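Local coordinates for insecticidal crystal protein Cry7Cal (Bacillus thuringiensis, PDB 5ZI1) that is an insecticidal crystal toxin active against a locust, a member of the delta-endotoxin family that probably binds gut receptors and forms pores in the insect midgut membrane, at residues 252-256 with 410-414; 292-296 with 456-460; 429-435 with 449-455. All blocks are in the same frame, centred on the assembly; numbering follows the deposited sequence. Where two conformers were deposited one is given.

Interaction 1 (252-256 with 410-414)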
loop_
_atom_site.group_PDB
_atom_site.type_symbol
_atom_site.label_atom_id
_atom_site.label_comp_id
_atom_site.label_asym_id
_atom_site.label_seq_id
_atom_site.Cartn_x
_atom_site.Cartn_y
_atom_site.Cartn_z
ATOM N N GLN A 252 -2.354 0.654 5.817
ATOM C CA GLN A 252 -2.619 -0.518 6.643
ATOM C C GLN A 252 -3.819 -1.275 6.087
ATOM O O GLN A 252 -4.876 -0.681 5.857
ATOM C CB GLN A 252 -2.884 -0.089 8.091
ATOM C CG GLN A 252 -3.233 -1.221 9.086
ATOM C CD GLN A 252 -3.399 -0.677 10.504
ATOM O OE1 GLN A 252 -2.542 -0.881 11.362
ATOM N NE2 GLN A 252 -4.487 0.048 10.738
ATOM N N ILE A 253 -3.672 -2.585 5.892
ATOM C CA ILE A 253 -4.786 -3.407 5.444
ATOM C C ILE A 253 -5.054 -4.524 6.446
ATOM O O ILE A 253 -4.189 -4.907 7.244
ATOM C CB ILE A 253 -4.546 -3.985 4.049
ATOM C CG1 ILE A 253 -3.247 -4.761 4.007
ATOM C CG2 ILE A 253 -4.589 -2.855 2.992
ATOM C CD1 ILE A 253 -2.836 -5.090 2.575
ATOM N N PHE A 254 -6.284 -5.048 6.393
ATOM C CA PHE A 254 -6.769 -6.023 7.370
ATOM C C PHE A 254 -7.140 -7.332 6.702
ATOM O O PHE A 254 -7.838 -7.336 5.683
ATOM C CB PHE A 254 -7.968 -5.482 8.145
ATOM C CG PHE A 254 -7.580 -4.440 9.164
ATOM C CD1 PHE A 254 -7.290 -3.122 8.759
ATOM C CD2 PHE A 254 -7.446 -4.781 10.512
ATOM C CE1 PHE A 254 -6.930 -2.152 9.681
ATOM C CE2 PHE A 254 -7.074 -3.824 11.443
ATOM C CZ PHE A 254 -6.799 -2.505 11.028
ATOM N N THR A 255 -6.654 -8.434 7.284
ATOM C CA THR A 255 -7.031 -9.781 6.882
ATOM C C THR A 255 -8.446 -10.081 7.377
ATOM O O THR A 255 -9.015 -9.339 8.188
ATOM C CB THR A 255 -6.029 -10.814 7.427
ATOM O OG1 THR A 255 -5.712 -10.532 8.800
ATOM C CG2 THR A 255 -4.730 -10.832 6.608
ATOM N N ASP A 256 -9.027 -11.174 6.874
ATOM C CA ASP A 256 -10.413 -11.486 7.220
ATOM C C ASP A 256 -10.560 -11.666 8.730
ATOM O O ASP A 256 -9.625 -12.118 9.405
ATOM C CB ASP A 256 -10.892 -12.750 6.510
ATOM C CG ASP A 256 -10.924 -12.595 5.003
ATOM O OD1 ASP A 256 -10.793 -11.440 4.518
ATOM O OD2 ASP A 256 -11.087 -13.624 4.303
ATOM N N ASP A 410 -2.116 -17.352 4.124
ATOM C CA ASP A 410 -3.012 -17.771 3.057
ATOM C C ASP A 410 -3.757 -16.604 2.420
ATOM O O ASP A 410 -4.289 -16.765 1.319
ATOM C CB ASP A 410 -4.004 -18.800 3.576
ATOM C CG ASP A 410 -3.405 -20.185 3.614
ATOM O OD1 ASP A 410 -2.969 -20.668 2.543
ATOM O OD2 ASP A 410 -3.324 -20.766 4.718
ATOM N N GLN A 411 -3.826 -15.453 3.092
ATOM C CA GLN A 411 -4.302 -14.224 2.476
ATOM C C GLN A 411 -3.159 -13.307 2.067
ATOM O O GLN A 411 -3.275 -12.603 1.058
ATOM C CB GLN A 411 -5.242 -13.477 3.426
ATOM C CG GLN A 411 -6.556 -14.196 3.678
ATOM C CD GLN A 411 -7.250 -13.729 4.945
ATOM O OE1 GLN A 411 -7.548 -12.541 5.108
ATOM N NE2 GLN A 411 -7.509 -14.671 5.865
ATOM N N LEU A 412 -2.054 -13.327 2.819
ATOM C CA LEU A 412 -0.867 -12.516 2.561
ATOM C C LEU A 412 0.324 -13.461 2.480
ATOM O O LEU A 412 1.011 -13.701 3.480
ATOM C CB LEU A 412 -0.663 -11.470 3.652
ATOM C CG LEU A 412 -1.729 -10.394 3.841
ATOM C CD1 LEU A 412 -1.438 -9.649 5.120
ATOM C CD2 LEU A 412 -1.800 -9.425 2.626
ATOM N N PRO A 413 0.601 -14.010 1.305
ATOM C CA PRO A 413 1.579 -15.096 1.212
ATOM C C PRO A 413 3.002 -14.649 1.484
ATOM O O PRO A 413 3.383 -13.491 1.294
ATOM C CB PRO A 413 1.420 -15.595 -0.228
ATOM C CG PRO A 413 0.800 -14.452 -0.954
ATOM C CD PRO A 413 -0.101 -13.790 0.036
ATOM N N ILE A 414 3.787 -15.600 1.975
ATOM C CA ILE A 414 5.205 -15.414 2.211
ATOM C C ILE A 414 5.948 -16.480 1.422
ATOM O O ILE A 414 5.356 -17.388 0.842
ATOM C CB ILE A 414 5.563 -15.491 3.701
ATOM C CG1 ILE A 414 5.297 -16.911 4.227
ATOM C CG2 ILE A 414 4.787 -14.452 4.479
ATOM C CD1 ILE A 414 5.507 -17.045 5.692
HETATM O O HOH W 1 -7.997 -14.051 8.506
#
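The amide end of Q411 lies against the backbone junction of T255 and D256. Its OE1 accepts the N-H of D256, with D256 N 2.7 Å from Q411 OE1. The bond is nearly straight, at 170° at the hydrogen, and the N-H arrives in the carbonyl plane on a lone pair of OE1. The same oxygen rests 3.3 Å from CB of T255. The other end of the amide works through a water. That water accepts from NE2 of Q411 and donates to O of D256; the water oxygen is 2.7 Å from D256 O. Both ends of the amide are therefore engaged, which fixes its rotation. The chain of Q411 is extended beyond CG, and this carries the amide across to the backbone of T255 and D256.

The carboxylate of D256 is turned 32° from the amide plane. D256 OD1 and Q411 OE1 are both acceptors and do not bond. The carboxylate instead forms salt bridges with R217 and R220 of helix 208-227. Strand 252-254 is an outer strand of a three-stranded antiparallel sheet in the beta-prism domain, the second of the three toxin domains. Helix 208-227 belongs to the N-terminal helical domain, so the contact lies at the interface between the two.

The apolar half is built on T255 and L412. CG2 of T255 meets CD1 of L412 at 3.8 Å. With chi1 at 44°, OG1 of T255 sits between the backbone N and carbonyl carbon, while CG2 is directed at the leucine. OG1 is the acceptor for NE1 of W452. Further along, CD1 of I253 approaches CD2 of L412 more loosely, at 4.5 Å. L412 also packs on I224 of helix 208-227 and on H430 and W452 in the sheet.

Interaction 2 (292-296 with 456-460); sequences LFQWL and SVRPD
The rings of F293 and W295 are covered by V457 and P459. CG1 of V457 sits over one face of the F293 ring, 3.8 Å from its centroid and only 12° off the normal, a CH-pi contact. CD2 of W295 lies at the edge of the F293 ring, in its plane. The indole is held on both faces. CE2 of F293 lies over the centre of one face. CB of P459 covers the opposite face, 4.0 Å from the centroid of the six-membered ring. At the indole edge, near its plane, lie two backbone carbonyl oxygens: R458 O is 3.5 Å from CZ2 of W295, and V457 O is 3.7 Å from CH2 of W295.

V457 serves both rings, since its CG1 also meets CZ2 of W295 at 3.9 Å. The side chains of F293 and V457 come from opposite directions. F293 has CG anti to the backbone N; this chi1 of -176° sends the ring toward V457, whose CG1 lies over its face. The side chains of P459 and W295 cross at about a right angle. CA of P459 is the closest atom of 456-460 to the indole, 3.4 Å from W295 CZ2.

Polar atoms at the margin have partners beyond the two segments. NE1 of W295 bonds to OG1 of T325, and O of R458 accepts from NZ of K475. The arrangement is aromatic and proline packing in the beta-prism domain, beside the connection that leads from strand 448-454 into the C-terminal beta-sandwich domain of three-domain delta-endotoxins.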
loop_
_atom_site.group_PDB
_atom_site.type_symbol
_atom_site.label_atom_id
_atom_site.label_comp_id
_atom_site.label_asym_id
_atom_site.label_seq_id
_atom_site.Cartn_x
_atom_site.Cartn_y
_atom_site.Cartn_z
ATOM N N LEU A 292 -0.382 9.003 11.960
ATOM C CA LEU A 292 1.041 8.773 11.764
ATOM C C LEU A 292 1.330 7.278 11.757
ATOM O O LEU A 292 0.618 6.486 12.380
ATOM C CB LEU A 292 1.822 9.472 12.872
ATOM C CG LEU A 292 1.454 10.965 12.937
ATOM C CD1 LEU A 292 2.086 11.634 14.140
ATOM C CD2 LEU A 292 1.869 11.664 11.642
ATOM N N PHE A 293 2.355 6.871 11.022
ATOM C CA PHE A 293 2.587 5.442 10.892
ATOM C C PHE A 293 2.974 4.860 12.260
ATOM O O PHE A 293 3.675 5.505 13.045
ATOM C CB PHE A 293 3.668 5.192 9.835
ATOM C CG PHE A 293 3.911 3.740 9.564
ATOM C CD1 PHE A 293 3.218 3.090 8.555
ATOM C CD2 PHE A 293 4.802 3.002 10.362
ATOM C CE1 PHE A 293 3.423 1.714 8.309
ATOM C CE2 PHE A 293 5.009 1.631 10.132
ATOM C CZ PHE A 293 4.333 0.992 9.101
ATOM N N GLN A 294 2.502 3.644 12.564
ATOM C CA GLN A 294 2.628 3.084 13.909
ATOM C C GLN A 294 3.198 1.675 13.878
ATOM O O GLN A 294 2.767 0.832 13.085
ATOM C CB GLN A 294 1.282 3.044 14.642
ATOM C CG GLN A 294 0.652 4.380 14.918
ATOM C CD GLN A 294 -0.676 4.249 15.661
ATOM O OE1 GLN A 294 -0.713 4.267 16.880
ATOM N NE2 GLN A 294 -1.767 4.123 14.921
ATOM N N TRP A 295 4.151 1.416 14.768
ATOM C CA TRP A 295 4.825 0.129 14.864
ATOM C C TRP A 295 4.255 -0.622 16.056
ATOM O O TRP A 295 4.174 -0.065 17.155
ATOM C CB TRP A 295 6.334 0.306 15.016
ATOM C CG TRP A 295 6.892 1.147 13.923
ATOM C CD1 TRP A 295 6.906 2.514 13.860
ATOM C CD2 TRP A 295 7.467 0.680 12.700
ATOM N NE1 TRP A 295 7.481 2.920 12.683
ATOM C CE2 TRP A 295 7.829 1.815 11.951
ATOM C CE3 TRP A 295 7.710 -0.588 12.167
ATOM C CZ2 TRP A 295 8.429 1.721 10.698
ATOM C CZ3 TRP A 295 8.313 -0.687 10.941
ATOM C CH2 TRP A 295 8.665 0.466 10.209
ATOM N N LEU A 296 3.831 -1.864 15.833
ATOM C CA LEU A 296 3.210 -2.636 16.904
ATOM C C LEU A 296 4.287 -3.105 17.869
ATOM O O LEU A 296 5.228 -3.795 17.466
ATOM C CB LEU A 296 2.451 -3.819 16.322
ATOM C CG LEU A 296 1.610 -4.627 17.299
ATOM C CD1 LEU A 296 0.688 -3.709 18.056
ATOM C CD2 LEU A 296 0.816 -5.689 16.548
ATOM N N SER A 456 8.032 -2.338 2.938
ATOM C CA SER A 456 8.833 -1.259 2.371
ATOM C C SER A 456 9.007 -0.109 3.350
ATOM O O SER A 456 9.966 0.664 3.228
ATOM C CB SER A 456 8.198 -0.736 1.080
ATOM O OG SER A 456 6.894 -0.248 1.326
ATOM N N VAL A 457 8.099 0.039 4.312
ATOM C CA VAL A 457 8.301 1.048 5.343
ATOM C C VAL A 457 9.445 0.612 6.243
ATOM O O VAL A 457 9.449 -0.510 6.768
ATOM C CB VAL A 457 7.028 1.250 6.166
ATOM C CG1 VAL A 457 7.209 2.460 7.089
ATOM C CG2 VAL A 457 5.840 1.376 5.248
ATOM N N ARG A 458 10.396 1.491 6.438
ATOM C CA ARG A 458 11.568 1.194 7.209
ATOM C C ARG A 458 11.512 1.931 8.541
ATOM O O ARG A 458 10.919 3.008 8.634
ATOM C CB ARG A 458 12.820 1.573 6.416
ATOM C CG ARG A 458 12.888 0.893 5.029
ATOM C CD ARG A 458 12.536 -0.606 5.129
ATOM N NE ARG A 458 13.355 -1.252 6.163
ATOM C CZ ARG A 458 13.021 -2.352 6.842
ATOM N NH1 ARG A 458 13.852 -2.829 7.771
ATOM N NH2 ARG A 458 11.870 -2.977 6.598
ATOM N N PRO A 459 12.031 1.338 9.619
ATOM C CA PRO A 459 11.852 1.944 10.948
ATOM C C PRO A 459 12.825 3.063 11.279
ATOM O O PRO A 459 12.647 3.710 12.315
ATOM C CB PRO A 459 12.021 0.754 11.900
ATOM C CG PRO A 459 12.822 -0.250 11.149
ATOM C CD PRO A 459 12.430 -0.079 9.699
ATOM N N ASP A 460 13.761 3.387 10.383
ATOM C CA ASP A 460 14.808 4.343 10.727
ATOM C C ASP A 460 14.626 5.736 10.142
ATOM O O ASP A 460 15.262 6.671 10.645
ATOM C CB ASP A 460 16.179 3.826 10.279
ATOM C CG ASP A 460 16.648 2.657 11.093
ATOM O OD1 ASP A 460 17.294 1.764 10.513
ATOM O OD2 ASP A 460 16.363 2.633 12.308
#

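Interaction 3 (429-435 with 449-455)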
loop_
_atom_site.group_PDB
_atom_site.type_symbol
_atom_site.label_atom_id
_atom_site.label_comp_id
_atom_site.label_asym_id
_atom_site.label_seq_id
_atom_site.Cartn_x
_atom_site.Cartn_y
_atom_site.Cartn_z
ATOM N N GLY A 429 6.012 -9.603 2.510
ATOM C CA GLY A 429 5.697 -8.241 2.106
ATOM C C GLY A 429 5.011 -7.426 3.177
ATOM O O GLY A 429 4.898 -6.204 3.052
ATOM N N HIS A 430 4.572 -8.083 4.252
ATOM C CA HIS A 430 3.748 -7.424 5.252
ATOM C C HIS A 430 4.167 -7.859 6.651
ATOM O O HIS A 430 4.733 -8.938 6.854
ATOM C CB HIS A 430 2.253 -7.714 5.008
ATOM C CG HIS A 430 1.689 -7.030 3.788
ATOM N ND1 HIS A 430 1.772 -7.573 2.519
ATOM C CD2 HIS A 430 1.048 -5.842 3.647
ATOM C CE1 HIS A 430 1.200 -6.754 1.653
ATOM N NE2 HIS A 430 0.753 -5.696 2.311
ATOM N N ARG A 431 3.865 -7.003 7.623
ATOM C CA ARG A 431 4.158 -7.249 9.023
ATOM C C ARG A 431 2.923 -6.885 9.828
ATOM O O ARG A 431 2.168 -5.987 9.447
ATOM C CB ARG A 431 5.371 -6.419 9.524
ATOM C CG ARG A 431 4.987 -5.010 9.955
ATOM C CD ARG A 431 6.116 -4.214 10.544
ATOM N NE ARG A 431 7.193 -3.947 9.589
ATOM C CZ ARG A 431 7.119 -3.057 8.601
ATOM N NH1 ARG A 431 5.999 -2.364 8.400
ATOM N NH2 ARG A 431 8.155 -2.885 7.799
ATOM N N LEU A 432 2.715 -7.593 10.934
ATOM C CA LEU A 432 1.539 -7.335 11.750
ATOM C C LEU A 432 1.644 -5.954 12.363
ATOM O O LEU A 432 2.713 -5.542 12.823
ATOM C CB LEU A 432 1.392 -8.388 12.845
ATOM C CG LEU A 432 0.159 -8.382 13.754
ATOM C CD1 LEU A 432 -1.130 -8.741 13.025
ATOM C CD2 LEU A 432 0.387 -9.403 14.881
ATOM N N SER A 433 0.533 -5.221 12.357
ATOM C CA SER A 433 0.542 -3.879 12.904
ATOM C C SER A 433 -0.594 -3.589 13.859
ATOM O O SER A 433 -0.472 -2.646 14.651
ATOM C CB SER A 433 0.534 -2.828 11.770
ATOM O OG SER A 433 -0.530 -3.038 10.838
ATOM N N TYR A 434 -1.676 -4.356 13.847
ATOM C CA TYR A 434 -2.816 -3.948 14.652
ATOM C C TYR A 434 -3.656 -5.174 14.974
ATOM O O TYR A 434 -3.547 -6.212 14.320
ATOM C CB TYR A 434 -3.661 -2.868 13.922
ATOM C CG TYR A 434 -4.481 -2.051 14.896
ATOM C CD1 TYR A 434 -3.910 -0.983 15.578
ATOM C CD2 TYR A 434 -5.795 -2.394 15.195
ATOM C CE1 TYR A 434 -4.621 -0.259 16.514
ATOM C CE2 TYR A 434 -6.526 -1.666 16.134
ATOM C CZ TYR A 434 -5.925 -0.594 16.785
ATOM O OH TYR A 434 -6.624 0.146 17.716
ATOM N N VAL A 435 -4.501 -5.035 15.994
ATOM C CA VAL A 435 -5.560 -6.003 16.277
ATOM C C VAL A 435 -6.808 -5.214 16.632
ATOM O O VAL A 435 -6.887 -4.643 17.727
ATOM C CB VAL A 435 -5.222 -6.967 17.426
ATOM C CG1 VAL A 435 -6.276 -8.079 17.466
ATOM C CG2 VAL A 435 -3.788 -7.522 17.305
ATOM N N VAL A 449 -9.592 -8.820 14.480
ATOM C CA VAL A 449 -9.201 -8.620 13.090
ATOM C C VAL A 449 -7.773 -8.102 13.081
ATOM O O VAL A 449 -7.442 -7.169 13.821
ATOM C CB VAL A 449 -10.137 -7.651 12.346
ATOM C CG1 VAL A 449 -9.930 -7.780 10.855
ATOM C CG2 VAL A 449 -11.572 -7.905 12.696
ATOM N N LEU A 450 -6.928 -8.707 12.254
ATOM C CA LEU A 450 -5.508 -8.396 12.239
ATOM C C LEU A 450 -5.199 -7.354 11.158
ATOM O O LEU A 450 -5.699 -7.440 10.024
ATOM C CB LEU A 450 -4.696 -9.680 12.031
ATOM C CG LEU A 450 -4.876 -10.828 13.065
ATOM C CD1 LEU A 450 -3.930 -11.982 12.784
ATOM C CD2 LEU A 450 -4.703 -10.362 14.510
ATOM N N GLY A 451 -4.393 -6.363 11.524
ATOM C CA GLY A 451 -3.967 -5.301 10.613
ATOM C C GLY A 451 -2.478 -5.416 10.335
ATOM O O GLY A 451 -1.686 -5.728 11.241
ATOM N N TRP A 452 -2.114 -5.171 9.075
ATOM C CA TRP A 452 -0.770 -5.353 8.543
ATOM C C TRP A 452 -0.287 -4.082 7.851
ATOM O O TRP A 452 -1.076 -3.384 7.195
ATOM C CB TRP A 452 -0.759 -6.510 7.533
ATOM C CG TRP A 452 -1.358 -7.772 8.074
ATOM C CD1 TRP A 452 -2.672 -8.081 8.156
ATOM C CD2 TRP A 452 -0.644 -8.882 8.633
ATOM N NE1 TRP A 452 -2.832 -9.324 8.731
ATOM C CE2 TRP A 452 -1.599 -9.835 9.030
ATOM C CE3 TRP A 452 0.711 -9.163 8.827
ATOM C CZ2 TRP A 452 -1.243 -11.059 9.611
ATOM C CZ3 TRP A 452 1.068 -10.382 9.409
ATOM C CH2 TRP A 452 0.090 -11.312 9.791
ATOM N N THR A 453 1.013 -3.802 7.969
ATOM C CA THR A 453 1.673 -2.757 7.192
ATOM C C THR A 453 2.734 -3.371 6.281
ATOM O O THR A 453 3.230 -4.474 6.525
ATOM C CB THR A 453 2.313 -1.699 8.085
ATOM O OG1 THR A 453 3.310 -2.316 8.933
ATOM C CG2 THR A 453 1.245 -0.980 8.912
ATOM N N HIS A 454 3.070 -2.633 5.225
ATOM C CA HIS A 454 3.949 -3.099 4.157
ATOM C C HIS A 454 5.412 -2.996 4.567
ATOM O O HIS A 454 5.822 -2.029 5.216
ATOM C CB HIS A 454 3.699 -2.253 2.905
ATOM C CG HIS A 454 4.228 -2.846 1.640
ATOM N ND1 HIS A 454 5.405 -2.429 1.058
ATOM C CD2 HIS A 454 3.722 -3.800 0.825
ATOM C CE1 HIS A 454 5.616 -3.114 -0.050
ATOM N NE2 HIS A 454 4.604 -3.949 -0.220
ATOM N N VAL A 455 6.214 -3.995 4.182
ATOM C CA VAL A 455 7.595 -4.053 4.664
ATOM C C VAL A 455 8.508 -3.032 3.984
ATOM O O VAL A 455 9.641 -2.818 4.444
ATOM C CB VAL A 455 8.088 -5.517 4.551
ATOM C CG1 VAL A 455 9.572 -5.673 4.875
ATOM C CG2 VAL A 455 7.290 -6.390 5.507
#
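Strands 430-437 and 448-454 form an antiparallel beta hairpin with a classic beta bulge. S433 and Y434 both face G451, and the register shifts by one there. O of G451 accepts from N of S433 and from N of Y434, both approaching from the same face of its carbonyl plane. The return bond runs from N of G451 to O of Y434, at 2.9 Å. Nearer the open end, R431 and T453 make a hydrogen-bonded pair, and N of V455 bonds to O of G429.

R431 curls back because its chain is bent at chi3 (64°). Its NH1 donates to OG1 of T453 at 2.7 Å, with the hydroxyl near the guanidinium plane. A weak second bond from NH1 reaches O of H454. H430 and H454 form an edge-to-face pair, the edge of H454 toward the face of H430, with centroids 5.2 Å and planes 88° apart. NE2 of H430 bonds R251, and ND1 of H454 bonds OG of S456. O of G429 lies over one face of the H454 ring. CD1 of L432 covers a face of the W452 six-membered ring, 4.1 Å from its centroid. CG2 of T453 and CB of S433 are tight, at 3.5 Å.

All the residues that meet here are buried. Strand 252-254 pairs with the other edge of 448-454; backbone bonds join I253 with W452 and T255 with L450. OG of S433 bonds OE1 of Q252. L432 packs on L296 and I299 of strand 294-306 and on I354 of strand 352-365, while NE of R431 makes a salt bridge to D353.

Overall arrangement
All three contacts lie in the beta-prism domain. Interactions 1 and 3 have centres about 8 Å apart and share one antiparallel sheet, in which strand 448-454 lies between 252-254 and 430-437. Interaction 2 is about 11 Å from interaction 3 and about 17 Å from interaction 1, centre to centre. Interactions 1 and 2 do not touch. Along the chain the segments of 1 and 2 alternate, while both strands of 3 fall between the two segments of 2. Interaction 1 faces the N-terminal helical domain, and interaction 2 lies where the chain heads for the C-terminal domain. It also engages strand 294-306 of a second sheet, so the contacts tie parts of the domain together.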